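Local atomic coordinates of PH1570-like domain-containing protein (Pyrococcus horikoshii, PDB entry 2HQ4), a protein that is of unknown function and belongs to a family named after it, with helices packed against an antiparallel sheet. Residues I97-Q101 and I113-E117; D137-F143 and Y157-W161; V18-F23 and L43-I47. All coordinates share one frame; numbering follows the deposited sequence.

Contact 1: residues I97-Q101 and I113-E117; sequences IKKLQ and IKIEE
Q101 and I115 join helix 94-107 to the loop that leads from it to strand 119-123, in a contact that combines a two-bond glutamine-to-backbone grip with apolar packing. The carboxamide of Q101 meets the loop backbone with both ends. Its OE1 accepts the amide of I115, OE1 to N 3.0 Å, in a nearly straight bond of 172° that arrives close to the axis of the side-chain C=O. Its NE2 gives a more bent bond to the carbonyl of I113, NE2 to O 2.9 Å, with that oxygen tilted slightly from the carboxamide plane. Glutamine suits the place because one flat group offers an acceptor and a donor to the N-H and C=O of the same loop. CG stands anti to the backbone N (chi1 -160°) and the chain bends at chi2 (59°), which brings the amide out to the loop. With an alanine here, the N-H of I115 and the C=O of I113 would probably lose these partners, and the loop its polar tie to the helix.

Beside these bonds, CG2 of I115 inserts between I97 and L100, 3.8 Å from both CD1 of I97 and CB of L100. The side chains of I97 and I115 run past each other in opposite senses, while L100 crosses I115 at about a right angle. I115 also packs on A129 and L136 of the sheet. At the outer margin, CB of E116 rests near CG2 of I97, and its carboxylate forms a salt bridge with K114. The chemistry thus implies a loop fixed at its backbone by one amide and anchored inward by a branched apolar side chain.

Contact 2: residues D137-F143 and Y157-W161; sequences DPRGRLF and YIWKW
I158 and W159 meet the turn at D137-G140 and the strand that follows it. CG2 of I158 lies 3.7 Å from CE2 of F143, and D137 lines the same isoleucine, its CB near CD1 and its OD2 near CG2. P138 puts CG at the edge of the W159 indole, 3.6 Å from CH2, the two side chains crossing at about a right angle; proline's phi of -74° suits the second position of the turn, and its rigid ring presents CG to the indole. R139 reaches farther, its chain extended from CG to NE, and NH1 makes a weak hydrogen bond with the carbonyl of W161, NH1 to O 2.7 Å. CA of W159 lies over one face of this guanidinium, whose NE forms a salt bridge with E125. R141 touches I158 directly as well, its NH2 close to the carbonyl O at the guanidinium edge but too poorly angled for a hydrogen bond.

D137 and the turn backbone position these groups. R141 is bent at chi3 (-67°), and its NE bonds OD2 of D137 at 2.8 Å, on the syn lone pair and near the guanidinium plane, in a salt bridge. CZ of F143 lies over one face of that guanidinium, and NH1 makes a weak bond to the carbonyl of D38. OD1 of D137 receives two backbone amides from opposite faces of the carboxylate plane: N of R139 at 2.7 Å and N of R141 at 3.2 Å. Three bonds therefore fix the carboxylate's rotation, and the nearby arginine would be expected to favour its charged form. G140 takes a positive phi (82°), where a side chain would jam against the preceding carbonyl.

The arrangement is an Asx turn at D137 within a type I beta turn, set in the hairpin connection between antiparallel strands 134-136 and 141-145, with the C-terminal segment packed against it.

Contact 3: residues V18-F23 and L43-I47; sequences VFENGF and LLAMI
F23, on strand 22-25, directs its CB toward helix 40-55, and its ring is the main bridge to that helix. From CB, chi1 of 73° sets CG between the backbone N and the carbonyl carbon, and the ring swings in among L43, M46 and I47. CG comes first, 4.1 Å from CD1 of I47. Next along, CD1 meets CG of L43 at 3.8 Å and CD1 of I47. CE1 follows, near the backbone O of L43 and CB of M46, and at the tip CZ touches M46 through CB and the methyl CE. The ring uses its face and its edge differently: CG1 of I47 sits over the centre of one face in a CH-pi contact, 12° off the normal, whereas CB of M46 lies at the edge.

CD2 of L43 lies 3.5 Å from CA of G22, packing on the nearly fully extended strand backbone, and CD1 of I47 also touches CG2 of V18. V30 and V32 border F23 from strand 30-36. Apolar groups in buried surroundings make up this interface, and helix and sheet are held together here by shape and the hydrophobic effect.

In the fold
From the N terminus, contact 3 comes first: the hairpin strands 16-19 and 22-25 are met by helix 40-55, closing a loop that contains strand 30-36. Contact 1 follows, where helix 94-107 is met by the chain leading into strand 119-123. Contact 2 is last, bringing the C-terminal segment back to the turn before strand 141-145. The three lie in series, neither nesting nor crossing. Contacts 1 and 3 sit on opposite sides of the chain's centre, about 25 Å apart between centres, and contact 2 touches both: L142 packs on I113 of contact 1, while Y157 and W161 pack on A45 of contact 3. Only contact 3 ties a helix directly to sheet strands.

Contact 1: residues I97-Q101 and I113-E117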
loop_
_atom_site.group_PDB
_atom_site.type_symbol
_atom_site.label_atom_id
_atom_site.label_comp_id
_atom_site.label_asym_id
_atom_site.label_seq_id
_atom_site.Cartn_x
_atom_site.Cartn_y
_atom_site.Cartn_z
ATOM N N ILE A 97 15.063 1.033 15.893
ATOM C CA ILE A 97 13.769 1.702 16.077
ATOM C C ILE A 97 13.917 3.208 15.843
ATOM O O ILE A 97 13.163 3.817 15.054
ATOM C CB ILE A 97 13.136 1.402 17.486
ATOM C CG1 ILE A 97 12.761 -0.076 17.628
ATOM C CG2 ILE A 97 11.901 2.274 17.767
ATOM C CD1 ILE A 97 11.748 -0.606 16.611
ATOM N N LYS A 98 14.921 3.795 16.490
ATOM C CA LYS A 98 15.223 5.214 16.334
ATOM C C LYS A 98 15.563 5.628 14.898
ATOM O O LYS A 98 15.155 6.684 14.447
ATOM C CB LYS A 98 16.366 5.595 17.294
ATOM C CG LYS A 98 16.855 7.045 17.225
ATOM C CD LYS A 98 15.969 7.982 18.057
ATOM C CE LYS A 98 16.679 9.298 18.345
ATOM N NZ LYS A 98 15.963 10.089 19.406
ATOM N N LYS A 99 16.329 4.807 14.183
ATOM C CA LYS A 99 16.675 5.126 12.768
ATOM C C LYS A 99 15.457 4.965 11.827
ATOM O O LYS A 99 15.283 5.722 10.882
ATOM C CB LYS A 99 17.811 4.226 12.280
ATOM C CG LYS A 99 19.175 4.510 12.914
ATOM C CD LYS A 99 19.806 5.789 12.375
ATOM C CE LYS A 99 21.095 5.483 11.596
ATOM N NZ LYS A 99 22.316 5.225 12.462
ATOM N N LEU A 100 14.646 3.955 12.098
ATOM C CA LEU A 100 13.379 3.756 11.388
ATOM C C LEU A 100 12.421 4.916 11.647
ATOM O O LEU A 100 11.782 5.405 10.732
ATOM C CB LEU A 100 12.751 2.395 11.748
ATOM C CG LEU A 100 13.502 1.142 11.246
ATOM C CD1 LEU A 100 12.657 -0.097 11.536
ATOM C CD2 LEU A 100 13.881 1.199 9.740
ATOM N N GLN A 101 12.343 5.374 12.888
ATOM C CA GLN A 101 11.564 6.582 13.199
ATOM C C GLN A 101 12.061 7.825 12.435
ATOM O O GLN A 101 11.251 8.643 11.957
ATOM C CB GLN A 101 11.472 6.800 14.729
ATOM C CG GLN A 101 10.328 7.720 15.172
ATOM C CD GLN A 101 8.928 7.230 14.766
ATOM O OE1 GLN A 101 8.511 6.127 15.118
ATOM N NE2 GLN A 101 8.191 8.076 14.050
ATOM N N ILE A 113 3.085 7.992 13.236
ATOM C CA ILE A 113 3.476 6.609 13.093
ATOM C C ILE A 113 4.482 6.342 14.210
ATOM O O ILE A 113 5.523 6.996 14.294
ATOM C CB ILE A 113 4.195 6.368 11.756
ATOM C CG1 ILE A 113 3.395 6.951 10.577
ATOM C CG2 ILE A 113 4.505 4.887 11.568
ATOM C CD1 ILE A 113 2.095 6.219 10.254
ATOM N N LYS A 114 4.190 5.395 15.075
ATOM C CA LYS A 114 5.207 5.017 16.033
ATOM C C LYS A 114 5.718 3.639 15.697
ATOM O O LYS A 114 5.033 2.639 15.874
ATOM C CB LYS A 114 4.684 5.096 17.467
ATOM C CG LYS A 114 4.528 6.521 17.990
ATOM C CD LYS A 114 4.275 6.485 19.492
ATOM C CE LYS A 114 4.891 7.679 20.189
ATOM N NZ LYS A 114 5.438 7.287 21.528
ATOM N N ILE A 115 6.938 3.613 15.194
ATOM C CA ILE A 115 7.585 2.372 14.785
ATOM C C ILE A 115 7.603 1.324 15.906
ATOM O O ILE A 115 7.480 0.141 15.634
ATOM C CB ILE A 115 9.003 2.658 14.223
ATOM C CG1 ILE A 115 8.880 3.431 12.901
ATOM C CG2 ILE A 115 9.840 1.354 14.020
ATOM C CD1 ILE A 115 8.143 2.673 11.750
ATOM N N GLU A 116 7.724 1.761 17.164
ATOM C CA GLU A 116 7.843 0.807 18.294
ATOM C C GLU A 116 6.572 -0.042 18.536
ATOM O O GLU A 116 6.605 -1.071 19.199
ATOM C CB GLU A 116 8.334 1.520 19.571
ATOM C CG GLU A 116 7.262 2.212 20.369
ATOM C CD GLU A 116 6.858 3.549 19.800
ATOM O OE1 GLU A 116 7.605 4.123 18.954
ATOM O OE2 GLU A 116 5.777 4.028 20.210
ATOM N N GLU A 117 5.461 0.374 17.953
ATOM C CA GLU A 117 4.247 -0.432 17.975
ATOM C C GLU A 117 4.161 -1.442 16.818
ATOM O O GLU A 117 3.236 -2.267 16.767
ATOM C CB GLU A 117 3.036 0.499 17.948
ATOM C CG GLU A 117 2.981 1.441 19.158
ATOM C CD GLU A 117 1.707 2.250 19.186
ATOM O OE1 GLU A 117 1.527 3.138 18.300
ATOM O OE2 GLU A 117 0.882 1.985 20.092
#

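Contact 2: residues D137-F143 and Y157-W161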
loop_
_atom_site.group_PDB
_atom_site.type_symbol
_atom_site.label_atom_id
_atom_site.label_comp_id
_atom_site.label_asym_id
_atom_site.label_seq_id
_atom_site.Cartn_x
_atom_site.Cartn_y
_atom_site.Cartn_z
ATOM N N ASP A 137 8.133 0.030 4.292
ATOM C CA ASP A 137 8.942 -0.978 3.602
ATOM C C ASP A 137 10.358 -0.462 3.319
ATOM O O ASP A 137 10.610 0.731 3.402
ATOM C CB ASP A 137 8.224 -1.543 2.347
ATOM C CG ASP A 137 8.251 -0.589 1.139
ATOM O OD1 ASP A 137 9.178 0.244 0.994
ATOM O OD2 ASP A 137 7.346 -0.721 0.298
ATOM N N PRO A 138 11.302 -1.381 3.081
ATOM C CA PRO A 138 12.652 -0.958 2.825
ATOM C C PRO A 138 12.914 -0.343 1.458
ATOM O O PRO A 138 14.059 -0.027 1.171
ATOM C CB PRO A 138 13.466 -2.247 3.038
ATOM C CG PRO A 138 12.544 -3.326 2.710
ATOM C CD PRO A 138 11.172 -2.849 3.110
ATOM N N ARG A 139 11.866 -0.118 0.663
ATOM C CA ARG A 139 11.978 0.647 -0.571
ATOM C C ARG A 139 11.580 2.078 -0.386
ATOM O O ARG A 139 11.506 2.861 -1.353
ATOM C CB ARG A 139 11.143 -0.026 -1.663
ATOM C CG ARG A 139 11.829 -1.250 -2.143
ATOM C CD ARG A 139 11.026 -2.063 -3.172
ATOM N NE ARG A 139 11.838 -3.217 -3.541
ATOM C CZ ARG A 139 11.654 -3.946 -4.640
ATOM N NH1 ARG A 139 10.706 -3.635 -5.480
ATOM N NH2 ARG A 139 12.454 -4.953 -4.910
ATOM N N GLY A 140 11.379 2.445 0.871
ATOM C CA GLY A 140 11.101 3.817 1.218
ATOM C C GLY A 140 9.678 4.312 1.063
ATOM O O GLY A 140 9.442 5.505 0.814
ATOM N N ARG A 141 8.734 3.382 1.178
ATOM C CA ARG A 141 7.320 3.694 1.005
ATOM C C ARG A 141 6.617 3.394 2.314
ATOM O O ARG A 141 6.880 2.347 2.963
ATOM C CB ARG A 141 6.745 2.822 -0.104
ATOM C CG ARG A 141 7.571 2.969 -1.371
ATOM C CD ARG A 141 7.102 2.068 -2.424
ATOM N NE ARG A 141 7.299 0.641 -2.151
ATOM C CZ ARG A 141 7.139 -0.255 -3.097
ATOM N NH1 ARG A 141 6.817 0.182 -4.307
ATOM N NH2 ARG A 141 7.321 -1.541 -2.875
ATOM N N LEU A 142 5.763 4.322 2.704
ATOM C CA LEU A 142 4.944 4.185 3.885
ATOM C C LEU A 142 3.474 4.127 3.437
ATOM O O LEU A 142 2.942 5.096 2.810
ATOM C CB LEU A 142 5.197 5.376 4.815
ATOM C CG LEU A 142 4.242 5.411 6.017
ATOM C CD1 LEU A 142 4.663 4.355 7.112
ATOM C CD2 LEU A 142 4.259 6.795 6.554
ATOM N N PHE A 143 2.836 2.996 3.727
ATOM C CA PHE A 143 1.418 2.802 3.425
ATOM C C PHE A 143 0.613 3.049 4.694
ATOM O O PHE A 143 1.065 2.671 5.793
ATOM C CB PHE A 143 1.187 1.361 3.014
ATOM C CG PHE A 143 1.929 0.954 1.776
ATOM C CD1 PHE A 143 1.279 0.999 0.514
ATOM C CD2 PHE A 143 3.256 0.497 1.862
ATOM C CE1 PHE A 143 1.979 0.601 -0.669
ATOM C CE2 PHE A 143 3.964 0.116 0.719
ATOM C CZ PHE A 143 3.300 0.162 -0.566
ATOM N N TYR A 157 2.628 -7.497 -2.754
ATOM C CA TYR A 157 3.068 -6.802 -3.969
ATOM C C TYR A 157 4.225 -5.847 -3.772
ATOM O O TYR A 157 4.713 -5.249 -4.759
ATOM C CB TYR A 157 1.908 -6.041 -4.602
ATOM C CG TYR A 157 0.806 -6.960 -5.049
ATOM C CD1 TYR A 157 1.040 -7.927 -6.023
ATOM C CD2 TYR A 157 -0.472 -6.843 -4.517
ATOM C CE1 TYR A 157 0.014 -8.777 -6.444
ATOM C CE2 TYR A 157 -1.501 -7.687 -4.929
ATOM C CZ TYR A 157 -1.244 -8.641 -5.880
ATOM O OH TYR A 157 -2.265 -9.460 -6.281
ATOM N N ILE A 158 4.689 -5.697 -2.538
ATOM C CA ILE A 158 5.703 -4.641 -2.305
ATOM C C ILE A 158 7.075 -4.995 -2.802
ATOM O O ILE A 158 7.976 -4.135 -2.798
ATOM C CB ILE A 158 5.855 -4.202 -0.825
ATOM C CG1 ILE A 158 6.196 -5.400 0.077
ATOM C CG2 ILE A 158 4.678 -3.345 -0.386
ATOM C CD1 ILE A 158 6.512 -4.976 1.540
ATOM N N TRP A 159 7.261 -6.253 -3.190
ATOM C CA TRP A 159 8.590 -6.694 -3.648
ATOM C C TRP A 159 8.719 -6.631 -5.138
ATOM O O TRP A 159 9.821 -6.739 -5.659
ATOM C CB TRP A 159 8.900 -8.098 -3.145
ATOM C CG TRP A 159 8.860 -8.124 -1.694
ATOM C CD1 TRP A 159 7.967 -8.798 -0.913
ATOM C CD2 TRP A 159 9.716 -7.385 -0.799
ATOM N NE1 TRP A 159 8.226 -8.544 0.413
ATOM C CE2 TRP A 159 9.291 -7.684 0.514
ATOM C CE3 TRP A 159 10.807 -6.515 -0.982
ATOM C CZ2 TRP A 159 9.913 -7.135 1.650
ATOM C CZ3 TRP A 159 11.432 -5.964 0.151
ATOM C CH2 TRP A 159 10.987 -6.292 1.446
ATOM N N LYS A 160 7.581 -6.491 -5.810
ATOM C CA LYS A 160 7.492 -6.541 -7.257
ATOM C C LYS A 160 7.752 -5.210 -7.997
ATOM O O LYS A 160 8.023 -5.230 -9.203
ATOM C CB LYS A 160 6.126 -7.103 -7.685
ATOM C CG LYS A 160 6.096 -8.586 -8.000
ATOM C CD LYS A 160 5.389 -8.807 -9.355
ATOM C CE LYS A 160 5.010 -10.275 -9.620
ATOM N NZ LYS A 160 4.060 -10.809 -8.582
ATOM N N TRP A 161 7.689 -4.058 -7.320
ATOM C CA TRP A 161 7.723 -2.768 -8.060
ATOM C C TRP A 161 8.424 -1.523 -7.439
ATOM O O TRP A 161 9.266 -1.612 -6.529
ATOM C CB TRP A 161 6.286 -2.420 -8.513
ATOM C CG TRP A 161 5.699 -3.423 -9.494
ATOM C CD1 TRP A 161 6.122 -3.656 -10.781
ATOM C CD2 TRP A 161 4.594 -4.311 -9.276
ATOM N NE1 TRP A 161 5.357 -4.634 -11.369
ATOM C CE2 TRP A 161 4.412 -5.056 -10.468
ATOM C CE3 TRP A 161 3.744 -4.557 -8.188
ATOM C CZ2 TRP A 161 3.411 -6.026 -10.602
ATOM C CZ3 TRP A 161 2.759 -5.528 -8.319
ATOM C CH2 TRP A 161 2.594 -6.244 -9.521
#

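Contact 3: residues V18-F23 and L43-I47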
loop_
_atom_site.group_PDB
_atom_site.type_symbol
_atom_site.label_atom_id
_atom_site.label_comp_id
_atom_site.label_asym_id
_atom_site.label_seq_id
_atom_site.Cartn_x
_atom_site.Cartn_y
_atom_site.Cartn_z
ATOM N N VAL A 18 -10.160 6.439 -6.979
ATOM C CA VAL A 18 -8.718 6.409 -6.990
ATOM C C VAL A 18 -8.233 7.877 -6.886
ATOM O O VAL A 18 -8.824 8.774 -7.481
ATOM C CB VAL A 18 -8.247 5.753 -8.275
ATOM C CG1 VAL A 18 -6.754 5.813 -8.380
ATOM C CG2 VAL A 18 -8.693 4.260 -8.305
ATOM N N PHE A 19 -7.168 8.102 -6.125
ATOM C CA PHE A 19 -6.696 9.456 -5.792
ATOM C C PHE A 19 -5.235 9.543 -6.172
ATOM O O PHE A 19 -4.651 8.536 -6.618
ATOM C CB PHE A 19 -6.931 9.706 -4.292
ATOM C CG PHE A 19 -8.363 9.703 -3.918
ATOM C CD1 PHE A 19 -8.994 8.543 -3.493
ATOM C CD2 PHE A 19 -9.115 10.869 -4.030
ATOM C CE1 PHE A 19 -10.307 8.557 -3.150
ATOM C CE2 PHE A 19 -10.449 10.885 -3.714
ATOM C CZ PHE A 19 -11.058 9.720 -3.261
ATOM N N GLU A 20 -4.583 10.707 -5.988
ATOM C CA GLU A 20 -3.201 10.831 -6.476
ATOM C C GLU A 20 -2.276 9.807 -5.802
ATOM O O GLU A 20 -1.330 9.243 -6.421
ATOM C CB GLU A 20 -2.618 12.224 -6.144
ATOM C CG GLU A 20 -2.963 13.339 -7.030
ATOM C CD GLU A 20 -2.739 13.041 -8.498
ATOM O OE1 GLU A 20 -1.609 12.734 -8.930
ATOM O OE2 GLU A 20 -3.730 13.161 -9.218
ATOM N N ASN A 21 -2.506 9.604 -4.511
ATOM C CA ASN A 21 -1.602 8.726 -3.741
ATOM C C ASN A 21 -2.398 7.700 -2.946
ATOM O O ASN A 21 -1.986 7.310 -1.843
ATOM C CB ASN A 21 -0.702 9.548 -2.768
ATOM C CG ASN A 21 -1.503 10.143 -1.603
ATOM O OD1 ASN A 21 -2.646 10.604 -1.766
ATOM N ND2 ASN A 21 -0.918 10.120 -0.427
ATOM N N GLY A 22 -3.517 7.231 -3.498
ATOM C CA GLY A 22 -4.298 6.210 -2.759
ATOM C C GLY A 22 -5.556 5.773 -3.459
ATOM O O GLY A 22 -5.865 6.222 -4.581
ATOM N N PHE A 23 -6.317 4.895 -2.804
ATOM C CA PHE A 23 -7.658 4.585 -3.294
ATOM C C PHE A 23 -8.587 4.245 -2.121
ATOM O O PHE A 23 -8.121 3.813 -1.062
ATOM C CB PHE A 23 -7.635 3.499 -4.413
ATOM C CG PHE A 23 -7.333 2.077 -3.923
ATOM C CD1 PHE A 23 -6.069 1.529 -4.079
ATOM C CD2 PHE A 23 -8.363 1.278 -3.377
ATOM C CE1 PHE A 23 -5.795 0.182 -3.643
ATOM C CE2 PHE A 23 -8.114 -0.003 -2.924
ATOM C CZ PHE A 23 -6.833 -0.563 -3.067
ATOM N N LEU A 43 -0.632 -0.295 -5.651
ATOM C CA LEU A 43 -2.057 0.007 -5.527
ATOM C C LEU A 43 -2.847 -0.575 -6.724
ATOM O O LEU A 43 -3.943 -1.160 -6.565
ATOM C CB LEU A 43 -2.240 1.521 -5.348
ATOM C CG LEU A 43 -2.274 2.015 -3.873
ATOM C CD1 LEU A 43 -1.105 1.537 -3.017
ATOM C CD2 LEU A 43 -2.342 3.509 -3.919
ATOM N N LEU A 44 -2.271 -0.470 -7.922
ATOM C CA LEU A 44 -2.886 -1.073 -9.129
ATOM C C LEU A 44 -3.071 -2.564 -8.985
ATOM O O LEU A 44 -4.137 -3.118 -9.321
ATOM C CB LEU A 44 -2.014 -0.821 -10.380
ATOM C CG LEU A 44 -2.025 0.616 -10.853
ATOM C CD1 LEU A 44 -0.996 0.821 -12.025
ATOM C CD2 LEU A 44 -3.433 0.902 -11.331
ATOM N N ALA A 45 -2.044 -3.235 -8.473
ATOM C CA ALA A 45 -2.140 -4.677 -8.255
ATOM C C ALA A 45 -3.226 -5.022 -7.228
ATOM O O ALA A 45 -3.953 -6.008 -7.389
ATOM C CB ALA A 45 -0.777 -5.228 -7.822
ATOM N N MET A 46 -3.337 -4.220 -6.170
ATOM C CA MET A 46 -4.404 -4.431 -5.167
ATOM C C MET A 46 -5.802 -4.299 -5.791
ATOM O O MET A 46 -6.705 -5.062 -5.441
ATOM C CB MET A 46 -4.259 -3.395 -4.012
ATOM C CG MET A 46 -2.965 -3.575 -3.117
ATOM S SD MET A 46 -2.642 -2.182 -2.001
ATOM C CE MET A 46 -4.010 -2.437 -0.840
ATOM N N ILE A 47 -5.991 -3.313 -6.675
ATOM C CA ILE A 47 -7.278 -3.076 -7.365
ATOM C C ILE A 47 -7.625 -4.256 -8.271
ATOM O O ILE A 47 -8.744 -4.784 -8.239
ATOM C CB ILE A 47 -7.233 -1.728 -8.182
ATOM C CG1 ILE A 47 -7.272 -0.542 -7.228
ATOM C CG2 ILE A 47 -8.417 -1.628 -9.153
ATOM C CD1 ILE A 47 -6.731 0.867 -7.844
#